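Local coordinates for protein 3-deoxy-d-manno-octulosonic-acid transferase (Acinetobacter baumannii, PDB 4BFC) that probably transfers Kdo sugar from CMP-Kdo to the lipid A precursor of lipopolysaccharide, the part described being its C-terminal CMP-Kdo-binding domain, at residues Ser137-Gly143 and Val159-Asn165; Ser129-Phe133 and Trp192-Leu196; Met151-Pro156 and Leu205-His210; Leu66-Arg70 and Ala109-Val113. One frame throughout, in Å; residues are numbered along the deposited sequence. Where two conformers were deposited one is given.

Contact 1: residues Ser137-Gly143 and Val159-Asn165; sequences SLNEPGG and VGPRYFN
S137 meets the second loop first, through its hydroxyl and its carbonyl. OG accepts the backbone N-H of G160 at 2.9 Å and is also hydrogen-bonded to the V134 carbonyl, while S137 O takes the N-H of R162 in the carbonyl plane. Next, L138 lays CD2 against P161 CD and offers its carbonyl to the R162 guanidinium, NH2 to L138 O being 2.8 Å. N139 O adds a second acceptor, 2.9 Å from R162 NE. Both oxygens lie near the guanidinium plane, although the N-H groups reach each carbonyl from above its own plane. A bend at chi3 (-67°) brings NE and NH2 to the two carbonyls. The E140 carboxylate stacks over one guanidinium face, OE2 3.6 Å from R162 NE, in a salt bridge of charges alone. The two bonds and the stacked carboxylate would together fix the orientation of the guanidinium. After the cis peptide before P141, the P141 carbonyl points at the edge of the F164 ring. G142 O receives a water that N165 ND2 also holds. At G143 the backbones join again: its N binds R162 O, its O accepts N165 N at 2.8 Å on a lone pair, and its CA sits over the F164 face, 3.6 Å from the ring centroid. The two loops follow strands 131-134 and 157-159, neighbours in the parallel sheet, at whose C-terminal ends Rossmann-like donor domains of GT-B enzymes usually bind the nucleotide sugar. They lead into helices 148-152 and 167-175; L138 packs on helix 54-68, and Y163 reaches D171 of helix 167-175.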
loop_
_atom_site.group_PDB
_atom_site.type_symbol
_atom_site.label_atom_id
_atom_site.label_comp_id
_atom_site.label_asym_id
_atom_site.label_seq_id
_atom_site.Cartn_x
_atom_site.Cartn_y
_atom_site.Cartn_z
ATOM N N SER A 137 -2.148 14.103 0.231
ATOM C CA SER A 137 -2.766 15.075 -0.689
ATOM C C SER A 137 -1.871 16.305 -0.967
ATOM O O SER A 137 -2.192 17.023 -1.934
ATOM C CB SER A 137 -4.170 15.508 -0.216
ATOM O OG SER A 137 -4.131 16.157 1.105
ATOM N N LEU A 138 -0.847 16.511 -0.119
ATOM C CA LEU A 138 0.261 17.482 -0.386
ATOM C C LEU A 138 1.517 16.838 -0.958
ATOM O O LEU A 138 2.284 17.526 -1.628
ATOM C CB LEU A 138 0.562 18.353 0.846
ATOM C CG LEU A 138 -0.437 19.410 1.275
ATOM C CD1 LEU A 138 -0.041 19.875 2.668
ATOM C CD2 LEU A 138 -0.363 20.534 0.258
ATOM N N ASN A 139 1.770 15.531 -0.687
ATOM C CA ASN A 139 2.859 14.866 -1.337
ATOM C C ASN A 139 2.677 14.703 -2.834
ATOM O O ASN A 139 1.610 15.006 -3.389
ATOM C CB ASN A 139 3.166 13.515 -0.647
ATOM C CG ASN A 139 1.981 12.599 -0.623
ATOM O OD1 ASN A 139 0.838 12.984 -0.281
ATOM N ND2 ASN A 139 2.219 11.360 -1.015
ATOM N N GLU A 140 3.786 14.288 -3.489
ATOM C CA GLU A 140 3.784 14.008 -4.943
ATOM C C GLU A 140 4.098 12.534 -5.110
ATOM O O GLU A 140 5.004 12.037 -4.488
ATOM C CB GLU A 140 4.890 14.765 -5.657
ATOM C CG GLU A 140 4.754 16.260 -5.603
ATOM C CD GLU A 140 3.790 16.806 -6.640
ATOM O OE1 GLU A 140 3.237 16.070 -7.501
ATOM O OE2 GLU A 140 3.584 18.021 -6.582
ATOM N N PRO A 141 3.349 11.860 -5.967
ATOM C CA PRO A 141 2.300 12.467 -6.758
ATOM C C PRO A 141 1.002 12.655 -5.958
ATOM O O PRO A 141 0.021 13.224 -6.486
ATOM C CB PRO A 141 2.058 11.450 -7.897
ATOM C CG PRO A 141 2.602 10.175 -7.391
ATOM C CD PRO A 141 3.665 10.473 -6.363
ATOM N N GLY A 142 0.979 12.189 -4.691
ATOM C CA GLY A 142 -0.247 12.244 -3.892
ATOM C C GLY A 142 -1.361 11.310 -4.335
ATOM O O GLY A 142 -1.117 10.173 -4.893
ATOM N N GLY A 143 -2.588 11.777 -4.136
ATOM C CA GLY A 143 -3.809 11.012 -4.492
ATOM C C GLY A 143 -4.926 11.068 -3.483
ATOM O O GLY A 143 -6.088 10.880 -3.836
ATOM N N VAL A 159 -8.053 19.442 2.584
ATOM C CA VAL A 159 -7.183 18.577 1.792
ATOM C C VAL A 159 -6.254 19.393 0.922
ATOM O O VAL A 159 -6.548 20.562 0.628
ATOM C CB VAL A 159 -7.973 17.510 0.943
ATOM C CG1 VAL A 159 -8.770 16.595 1.865
ATOM C CG2 VAL A 159 -8.858 18.185 -0.101
ATOM N N GLY A 160 -5.106 18.820 0.548
ATOM C CA GLY A 160 -4.228 19.354 -0.454
ATOM C C GLY A 160 -4.826 19.166 -1.843
ATOM O O GLY A 160 -5.881 18.567 -1.989
ATOM N N PRO A 161 -4.083 19.626 -2.878
ATOM C CA PRO A 161 -4.654 19.664 -4.240
ATOM C C PRO A 161 -4.608 18.311 -4.935
ATOM O O PRO A 161 -5.387 18.078 -5.895
ATOM C CB PRO A 161 -3.748 20.670 -4.972
ATOM C CG PRO A 161 -2.650 21.026 -4.063
ATOM C CD PRO A 161 -2.785 20.285 -2.764
ATOM N N ARG A 162 -3.731 17.416 -4.426
ATOM C CA ARG A 162 -3.581 16.060 -5.058
ATOM C C ARG A 162 -4.488 14.997 -4.407
ATOM O O ARG A 162 -4.050 14.208 -3.562
ATOM C CB ARG A 162 -2.125 15.702 -5.190
ATOM C CG ARG A 162 -1.430 16.574 -6.270
ATOM C CD ARG A 162 0.057 16.617 -6.032
ATOM N NE ARG A 162 0.536 17.320 -4.810
ATOM C CZ ARG A 162 0.694 18.645 -4.706
ATOM N NH1 ARG A 162 0.358 19.402 -5.755
ATOM N NH2 ARG A 162 1.124 19.237 -3.560
ATOM N N TYR A 163 -5.764 15.035 -4.795
ATOM C CA TYR A 163 -6.812 14.204 -4.189
ATOM C C TYR A 163 -7.489 13.275 -5.193
ATOM O O TYR A 163 -8.566 12.846 -4.980
ATOM C CB TYR A 163 -7.838 15.068 -3.426
ATOM C CG TYR A 163 -8.538 16.104 -4.293
ATOM C CD1 TYR A 163 -9.630 15.752 -5.080
ATOM C CD2 TYR A 163 -8.092 17.444 -4.310
ATOM C CE1 TYR A 163 -10.263 16.713 -5.860
ATOM C CE2 TYR A 163 -8.724 18.401 -5.093
ATOM C CZ TYR A 163 -9.818 18.019 -5.834
ATOM O OH TYR A 163 -10.463 18.934 -6.620
ATOM N N PHE A 164 -6.816 13.015 -6.287
ATOM C CA PHE A 164 -7.424 12.357 -7.491
ATOM C C PHE A 164 -7.923 10.936 -7.252
ATOM O O PHE A 164 -8.873 10.465 -7.947
ATOM C CB PHE A 164 -6.469 12.442 -8.671
ATOM C CG PHE A 164 -5.091 11.987 -8.367
ATOM C CD1 PHE A 164 -4.756 10.594 -8.385
ATOM C CD2 PHE A 164 -4.101 12.910 -8.048
ATOM C CE1 PHE A 164 -3.457 10.196 -8.123
ATOM C CE2 PHE A 164 -2.798 12.494 -7.788
ATOM C CZ PHE A 164 -2.498 11.143 -7.830
ATOM N N ASN A 165 -7.438 10.302 -6.188
ATOM C CA ASN A 165 -8.021 8.962 -5.860
ATOM C C ASN A 165 -9.404 9.029 -5.268
ATOM O O ASN A 165 -10.099 8.019 -5.263
ATOM C CB ASN A 165 -7.066 8.019 -5.089
ATOM C CG ASN A 165 -5.783 7.762 -5.880
ATOM O OD1 ASN A 165 -5.806 7.658 -7.153
ATOM N ND2 ASN A 165 -4.659 7.630 -5.174
HETATM O O HOH W 1 -1.660 8.007 -6.111
#

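Contact 2: residues Ser129-Phe133 and Trp192-Leu196; sequences SQVCF and WLACL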
loop_
_atom_site.group_PDB
_atom_site.type_symbol
_atom_site.label_atom_id
_atom_site.label_comp_id
_atom_site.label_asym_id
_atom_site.label_seq_id
_atom_site.Cartn_x
_atom_site.Cartn_y
_atom_site.Cartn_z
ATOM N N SER A 129 -11.224 16.142 17.345
ATOM C CA SER A 129 -10.596 17.241 16.626
ATOM C C SER A 129 -11.577 18.444 16.464
ATOM O O SER A 129 -12.816 18.253 16.244
ATOM C CB SER A 129 -10.237 16.754 15.208
ATOM O OG SER A 129 -9.376 15.594 15.237
ATOM N N GLN A 130 -10.998 19.648 16.487
ATOM C CA GLN A 130 -11.702 20.885 16.103
ATOM C C GLN A 130 -11.647 21.110 14.596
ATOM O O GLN A 130 -12.629 21.583 13.997
ATOM C CB GLN A 130 -11.203 22.129 16.848
ATOM C CG GLN A 130 -11.879 22.362 18.175
ATOM C CD GLN A 130 -11.614 21.255 19.138
ATOM O OE1 GLN A 130 -10.542 21.221 19.793
ATOM N NE2 GLN A 130 -12.555 20.337 19.252
ATOM N N VAL A 131 -10.481 20.798 14.006
ATOM C CA VAL A 131 -10.320 20.865 12.563
ATOM C C VAL A 131 -9.350 19.745 12.192
ATOM O O VAL A 131 -8.553 19.274 13.038
ATOM C CB VAL A 131 -9.699 22.222 12.038
ATOM C CG1 VAL A 131 -10.636 23.430 12.256
ATOM C CG2 VAL A 131 -8.318 22.500 12.641
ATOM N N CYS A 132 -9.364 19.403 10.919
ATOM C CA CYS A 132 -8.425 18.414 10.453
ATOM C C CYS A 132 -7.923 18.674 9.037
ATOM O O CYS A 132 -8.434 19.526 8.305
ATOM C CB CYS A 132 -9.043 16.991 10.576
ATOM S SG CYS A 132 -10.167 16.563 9.233
ATOM N N PHE A 133 -6.844 17.986 8.711
ATOM C CA PHE A 133 -6.311 17.869 7.371
ATOM C C PHE A 133 -6.145 16.366 7.029
ATOM O O PHE A 133 -5.559 15.630 7.787
ATOM C CB PHE A 133 -4.931 18.512 7.352
ATOM C CG PHE A 133 -4.088 18.207 6.127
ATOM C CD1 PHE A 133 -4.282 18.805 4.867
ATOM C CD2 PHE A 133 -3.145 17.152 6.196
ATOM C CE1 PHE A 133 -3.471 18.453 3.774
ATOM C CE2 PHE A 133 -2.338 16.779 5.102
ATOM C CZ PHE A 133 -2.480 17.474 3.861
ATOM N N TRP A 192 -6.722 26.598 9.033
ATOM C CA TRP A 192 -7.049 26.110 10.358
ATOM C C TRP A 192 -7.215 27.296 11.320
ATOM O O TRP A 192 -8.181 27.337 12.046
ATOM C CB TRP A 192 -5.936 25.250 10.900
ATOM C CG TRP A 192 -6.006 23.818 10.432
ATOM C CD1 TRP A 192 -6.990 23.155 9.705
ATOM C CD2 TRP A 192 -5.014 22.833 10.774
ATOM N NE1 TRP A 192 -6.635 21.785 9.545
ATOM C CE2 TRP A 192 -5.429 21.569 10.161
ATOM C CE3 TRP A 192 -3.825 22.878 11.510
ATOM C CZ2 TRP A 192 -4.715 20.408 10.372
ATOM C CZ3 TRP A 192 -3.083 21.706 11.649
ATOM C CH2 TRP A 192 -3.520 20.508 11.090
ATOM N N LEU A 193 -6.260 28.220 11.306
ATOM C CA LEU A 193 -6.340 29.303 12.298
ATOM C C LEU A 193 -7.574 30.163 12.087
ATOM O O LEU A 193 -8.192 30.638 13.074
ATOM C CB LEU A 193 -5.046 30.083 12.323
ATOM C CG LEU A 193 -3.827 29.306 12.733
ATOM C CD1 LEU A 193 -2.605 30.152 12.456
ATOM C CD2 LEU A 193 -3.960 28.917 14.214
ATOM N N ALA A 194 -7.898 30.366 10.816
ATOM C CA ALA A 194 -9.131 31.079 10.475
ATOM C C ALA A 194 -10.359 30.332 10.957
ATOM O O ALA A 194 -11.188 30.893 11.623
ATOM C CB ALA A 194 -9.188 31.334 8.989
ATOM N N CYS A 195 -10.435 29.004 10.717
ATOM C CA CYS A 195 -11.597 28.241 11.195
ATOM C C CYS A 195 -11.780 28.335 12.706
ATOM O O CYS A 195 -12.897 28.465 13.237
ATOM C CB CYS A 195 -11.450 26.752 10.825
ATOM S SG CYS A 195 -11.651 26.371 9.071
ATOM N N LEU A 196 -10.677 28.304 13.407
ATOM C CA LEU A 196 -10.748 28.272 14.852
ATOM C C LEU A 196 -11.213 29.621 15.338
ATOM O O LEU A 196 -11.842 29.683 16.369
ATOM C CB LEU A 196 -9.392 27.925 15.449
ATOM C CG LEU A 196 -8.867 26.492 15.286
ATOM C CD1 LEU A 196 -7.402 26.449 15.704
ATOM C CD2 LEU A 196 -9.807 25.543 16.067
#
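V131 points its CG2 methyl at the face of the W192 indole, 3.4 Å from the centroid of the five-membered ring, a close CH-pi contact. The methyl is nearest to CD1, at the pyrrole side of the indole. Its sister branch CG1 rests on C195 CB at 3.7 Å, so the two branches of one valine touch two helix residues about one turn apart. With chi1 at -84° and chi2 near zero (-7°), the indole reaches from the helix toward the strand and brings its edge up to the backbone of C132. There W192 NE1 donates to C132 O at 3.1 Å, nearly straight at 172°. The oxygen lies in the indole plane, yet the donor stands above the carbonyl plane rather than on a lone pair. F133 CB also meets W192 CZ2, at 3.6 Å. At the opposite end of the strand segment, Q130 CB touches L196 CD2. Helix 185-197 thus lies nearly antiparallel to strand 131-134, with V45 and I47 of strand 43-50 and V158 of strand 157-159 also touching the indole. A beta-mercaptoethanol, probably from the crystallisation liquor, lies about 2 Å from the C195 side chain, consistent with a covalent adduct. The interface is otherwise apolar helix-on-sheet packing with one polar point: the buried indole N-H is satisfied by a strand carbonyl, which probably fixes the rotation of the ring while the valine methyl packs against its face.

Contact 3: residues Met151-Pro156 and Leu205-His210; sequences MVLNVP and LVAQAH
V206 is the apolar centre of the contact, with N154 against both its methyls and P156 against CG2. CG1, anti to the backbone N (chi1 173°), meets the N154 side chain, 3.7 Å from its CB, and the two side chains cross at about a right angle. CG2 turns to the main chain of the same residue, 3.4 Å from N154 O, and also approaches P156 CD. The preceding residue, L205, sets its CD2 methyl against P156 CB at 3.8 Å. Farther along, the small A209 receives the sulfur of M151, SD lying 3.6 Å from A209 CB; this holds for one of two M151 conformers and is less certain.

The polar side is less regular. N154 OD1 comes within 2.6 Å of H210 NE2, but the angle is too poor for a hydrogen bond; the approach is tight and its detail doubtful. The amide and imidazole planes are 22° apart. V152 O stands at the edge of the same imidazole, 3.9 Å from H210 NE2.

Backbone bonds within each segment give both partners their shape. A209 N and H210 N bond to the carbonyls of L205 and V206, keeping that segment helical. N154 N bonds to M151 O, and V155 N closes on P150 O.

This last pair, with N154 at positive phi, makes a Schellman motif that ends helix 148-152 and sends the chain into strand 157-159. Helix 199-214 packs its V206 and A209 side on this helix-to-strand turn, as the C-terminal helix of a Rossmann-like alpha/beta domain, consistent with the GT-B architecture expected of Kdo transferases.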
loop_
_atom_site.group_PDB
_atom_site.type_symbol
_atom_site.label_atom_id
_atom_site.label_comp_id
_atom_site.label_asym_id
_atom_site.label_seq_id
_atom_site.Cartn_x
_atom_site.Cartn_y
_atom_site.Cartn_z
ATOM N N MET A 151 -16.033 14.142 7.860
ATOM C CA MET A 151 -17.248 14.858 7.474
ATOM C C MET A 151 -18.420 14.368 8.320
ATOM O O MET A 151 -19.250 15.124 8.804
ATOM C CB MET A 151 -17.562 14.564 5.996
ATOM C CG MET A 151 -16.670 15.219 4.940
ATOM S SD MET A 151 -16.905 17.008 4.757
ATOM C CE MET A 151 -15.611 17.437 3.633
ATOM N N VAL A 152 -18.470 13.055 8.466
ATOM C CA VAL A 152 -19.569 12.402 9.186
ATOM C C VAL A 152 -19.479 12.772 10.666
ATOM O O VAL A 152 -20.489 12.918 11.330
ATOM C CB VAL A 152 -19.425 10.859 8.954
ATOM C CG1 VAL A 152 -20.119 9.997 10.007
ATOM C CG2 VAL A 152 -19.884 10.481 7.545
ATOM N N LEU A 153 -18.260 12.992 11.159
ATOM C CA LEU A 153 -18.065 13.387 12.568
ATOM C C LEU A 153 -18.060 14.882 12.809
ATOM O O LEU A 153 -17.711 15.369 13.915
ATOM C CB LEU A 153 -16.820 12.721 13.165
ATOM C CG LEU A 153 -16.755 11.199 13.271
ATOM C CD1 LEU A 153 -15.297 10.770 13.461
ATOM C CD2 LEU A 153 -17.614 10.657 14.419
ATOM N N ASN A 154 -18.506 15.637 11.801
ATOM C CA ASN A 154 -18.706 17.057 11.915
ATOM C C ASN A 154 -17.430 17.892 12.101
ATOM O O ASN A 154 -17.464 19.000 12.633
ATOM C CB ASN A 154 -19.780 17.360 13.001
ATOM C CG ASN A 154 -21.108 16.677 12.684
ATOM O OD1 ASN A 154 -21.713 16.965 11.663
ATOM N ND2 ASN A 154 -21.529 15.724 13.528
ATOM N N VAL A 155 -16.313 17.377 11.576
ATOM C CA VAL A 155 -15.035 18.049 11.655
ATOM C C VAL A 155 -14.783 18.847 10.384
ATOM O O VAL A 155 -14.762 18.266 9.311
ATOM C CB VAL A 155 -13.852 17.079 11.802
ATOM C CG1 VAL A 155 -12.564 17.871 11.971
ATOM C CG2 VAL A 155 -14.078 16.158 12.982
ATOM N N PRO A 156 -14.571 20.171 10.500
ATOM C CA PRO A 156 -14.102 20.920 9.321
ATOM C C PRO A 156 -12.820 20.327 8.710
ATOM O O PRO A 156 -11.870 20.020 9.435
ATOM C CB PRO A 156 -13.865 22.321 9.846
ATOM C CG PRO A 156 -14.611 22.397 11.131
ATOM C CD PRO A 156 -14.682 21.028 11.695
ATOM N N LEU A 205 -19.789 25.599 7.271
ATOM C CA LEU A 205 -19.076 24.524 6.534
ATOM C C LEU A 205 -19.623 23.121 6.903
ATOM O O LEU A 205 -19.885 22.270 6.014
ATOM C CB LEU A 205 -17.566 24.587 6.816
ATOM C CG LEU A 205 -16.529 23.829 6.015
ATOM C CD1 LEU A 205 -16.470 24.250 4.563
ATOM C CD2 LEU A 205 -15.227 24.128 6.735
ATOM N N VAL A 206 -19.776 22.884 8.213
ATOM C CA VAL A 206 -20.277 21.601 8.732
ATOM C C VAL A 206 -21.713 21.379 8.230
ATOM O O VAL A 206 -22.085 20.265 7.857
ATOM C CB VAL A 206 -20.125 21.514 10.274
ATOM C CG1 VAL A 206 -20.775 20.276 10.889
ATOM C CG2 VAL A 206 -18.642 21.521 10.663
ATOM N N ALA A 207 -22.504 22.456 8.186
ATOM C CA ALA A 207 -23.850 22.420 7.587
ATOM C C ALA A 207 -23.872 21.992 6.103
ATOM O O ALA A 207 -24.652 21.118 5.728
ATOM C CB ALA A 207 -24.579 23.758 7.811
ATOM N N GLN A 208 -23.005 22.577 5.277
ATOM C CA GLN A 208 -22.944 22.253 3.876
ATOM C C GLN A 208 -22.480 20.817 3.681
ATOM O O GLN A 208 -22.936 20.135 2.750
ATOM C CB GLN A 208 -21.980 23.171 3.131
ATOM C CG GLN A 208 -22.440 24.599 2.928
ATOM C CD GLN A 208 -23.790 24.646 2.252
ATOM O OE1 GLN A 208 -24.767 25.039 2.868
ATOM N NE2 GLN A 208 -23.863 24.185 0.995
ATOM N N ALA A 209 -21.530 20.365 4.523
ATOM C CA ALA A 209 -21.073 18.966 4.485
ATOM C C ALA A 209 -22.207 17.988 4.745
ATOM O O ALA A 209 -22.410 17.023 3.974
ATOM C CB ALA A 209 -19.959 18.745 5.527
ATOM N N HIS A 210 -22.941 18.237 5.827
ATOM C CA HIS A 210 -24.157 17.467 6.120
ATOM C C HIS A 210 -25.221 17.428 5.051
ATOM O O HIS A 210 -25.909 16.411 4.918
ATOM C CB HIS A 210 -24.717 17.775 7.512
ATOM C CG HIS A 210 -24.239 16.793 8.545
ATOM N ND1 HIS A 210 -25.040 15.839 9.067
ATOM C CD2 HIS A 210 -22.955 16.570 9.070
ATOM C CE1 HIS A 210 -24.319 15.070 9.923
ATOM N NE2 HIS A 210 -23.044 15.520 9.920
#

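Contact 4: residues Leu66-Arg70 and Ala109-Val113; sequences LNSDR and ASTQV
Extended beyond CG (chi2 -175°), the Q112 side chain reaches straight to the end of helix 54-68, where its amide nitrogen meets L66 and N67. NE2 donates to L66 O at 3.1 Å, arriving well above the carbonyl plane, and to N67 OD1 at the same distance with a straighter N-H angle of 163°. Both acceptors lie near the plane of the Q112 amide, while the two amide planes of N67 and Q112 are turned 42° from each other. The other end of the Q112 amide is also held, since OE1 accepts the N-H of I97, so the group is gripped on both sides and its rotation is probably fixed. In one of its two conformers, R70 bends at chi2 and again at chi3, which folds its guanidinium over the Q112 amide, one face above NE2. In that conformer NH2 makes a weak bond to S110 O, 2.7 Å away at the guanidinium edge, and a water accepts from R70 NE at 2.6 Å. A second water donates to both R70 O and A109 O, bridging the two backbones. On the apolar side, L66 CD1 lies 4.2 Å from V113 CG2, their side chains crossing at about a right angle. The contact thus ties the C-terminal end of helix 54-68, just before strand 72-78, to the loop entering strand 113-115, which lies between strands 72-78 and 98-100 in the sheet; L66 and V113 both pack on L96 as well.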
loop_
_atom_site.group_PDB
_atom_site.type_symbol
_atom_site.label_atom_id
_atom_site.label_comp_id
_atom_site.label_asym_id
_atom_site.label_seq_id
_atom_site.Cartn_x
_atom_site.Cartn_y
_atom_site.Cartn_z
ATOM N N LEU A 66 2.267 26.689 17.926
ATOM C CA LEU A 66 2.272 25.737 19.040
ATOM C C LEU A 66 3.168 26.289 20.186
ATOM O O LEU A 66 2.822 26.078 21.332
ATOM C CB LEU A 66 2.821 24.348 18.598
ATOM C CG LEU A 66 1.941 23.552 17.622
ATOM C CD1 LEU A 66 2.694 22.340 17.098
ATOM C CD2 LEU A 66 0.673 23.085 18.262
ATOM N N ASN A 67 4.245 26.970 19.827
ATOM C CA ASN A 67 5.146 27.623 20.840
ATOM C C ASN A 67 4.495 28.848 21.501
ATOM O O ASN A 67 4.595 29.040 22.753
ATOM C CB ASN A 67 6.501 28.031 20.225
ATOM C CG ASN A 67 7.341 26.841 19.758
ATOM O OD1 ASN A 67 7.298 25.810 20.351
ATOM N ND2 ASN A 67 8.084 27.004 18.683
ATOM N N SER A 68 3.784 29.662 20.714
ATOM C CA SER A 68 3.193 30.890 21.264
ATOM C C SER A 68 1.830 30.743 21.953
ATOM O O SER A 68 1.498 31.496 22.869
ATOM C CB SER A 68 3.224 32.022 20.215
ATOM O OG SER A 68 2.124 31.936 19.326
ATOM N N ASP A 69 1.052 29.732 21.554
ATOM C CA ASP A 69 -0.283 29.510 22.030
ATOM C C ASP A 69 -0.356 28.070 22.503
ATOM O O ASP A 69 -0.596 27.175 21.675
ATOM C CB ASP A 69 -1.297 29.796 20.887
ATOM C CG ASP A 69 -2.729 29.662 21.332
ATOM O OD1 ASP A 69 -2.990 29.269 22.496
ATOM O OD2 ASP A 69 -3.625 29.964 20.504
ATOM N N ARG A 70 -0.157 27.858 23.816
ATOM C CA ARG A 70 -0.146 26.536 24.489
ATOM C C ARG A 70 -1.498 25.845 24.491
ATOM O O ARG A 70 -1.622 24.649 24.886
ATOM C CB ARG A 70 0.336 26.655 25.955
ATOM C CG ARG A 70 1.813 26.979 26.129
ATOM C CD ARG A 70 2.681 26.399 25.027
ATOM N NE ARG A 70 2.926 24.969 25.228
ATOM C CZ ARG A 70 4.052 24.455 25.711
ATOM N NH1 ARG A 70 5.060 25.265 26.039
ATOM N NH2 ARG A 70 4.176 23.136 25.867
ATOM N N ALA A 109 -1.189 19.195 29.555
ATOM C CA ALA A 109 -1.033 20.630 29.287
ATOM C C ALA A 109 0.225 20.965 28.426
ATOM O O ALA A 109 0.139 21.865 27.609
ATOM C CB ALA A 109 -0.964 21.435 30.613
ATOM N N SER A 110 1.383 20.318 28.638
ATOM C CA SER A 110 2.617 20.626 27.953
ATOM C C SER A 110 2.739 20.105 26.524
ATOM O O SER A 110 3.676 20.447 25.812
ATOM C CB SER A 110 3.848 20.058 28.697
ATOM O OG SER A 110 3.572 18.757 29.203
ATOM N N THR A 111 1.837 19.210 26.191
ATOM C CA THR A 111 1.944 18.524 24.908
ATOM C C THR A 111 1.630 19.447 23.773
ATOM O O THR A 111 0.570 20.123 23.781
ATOM C CB THR A 111 0.904 17.434 24.829
ATOM O OG1 THR A 111 1.108 16.523 25.902
ATOM C CG2 THR A 111 1.028 16.707 23.441
ATOM N N GLN A 112 2.514 19.434 22.808
ATOM C CA GLN A 112 2.378 20.286 21.609
ATOM C C GLN A 112 1.933 19.399 20.462
ATOM O O GLN A 112 1.171 19.833 19.586
ATOM C CB GLN A 112 3.682 20.955 21.288
ATOM C CG GLN A 112 4.064 22.014 22.340
ATOM C CD GLN A 112 5.324 22.805 21.984
ATOM O OE1 GLN A 112 6.451 22.250 21.898
ATOM N NE2 GLN A 112 5.152 24.106 21.735
ATOM N N VAL A 113 2.488 18.180 20.419
ATOM C CA VAL A 113 2.090 17.226 19.338
ATOM C C VAL A 113 1.763 15.908 20.045
ATOM O O VAL A 113 2.533 15.445 20.889
ATOM C CB VAL A 113 3.232 16.988 18.331
ATOM C CG1 VAL A 113 2.850 15.909 17.259
ATOM C CG2 VAL A 113 3.632 18.302 17.645
HETATM O O HOH W 2 1.315 22.989 24.974
HETATM O O HOH W 3 -1.739 23.812 27.356
#

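Overall arrangement
The four contacts are spread over one parallel sheet. Contacts 2 and 3 are neighbours, centres 12 Å apart, joined where C132 N lies 3.0 Å from P156 O, a probable hydrogen bond; along the chain they interleave. A beta-mercaptoethanol, probably from the crystallisation liquor, lies about 2 Å from the C195 side chain of contact 2, and one about 4 Å from that of L205 in contact 3. Contact 1 is nested within the loop closed by contact 2 and touches it through F133, whose CZ is 3.6 Å from L138 CD1. Contact 4 touches none of the others; its nearest atoms are about 6 Å from contact 2. Contact 1 lies where such domains commonly bind nucleotides, though no CMP-Kdo is present here.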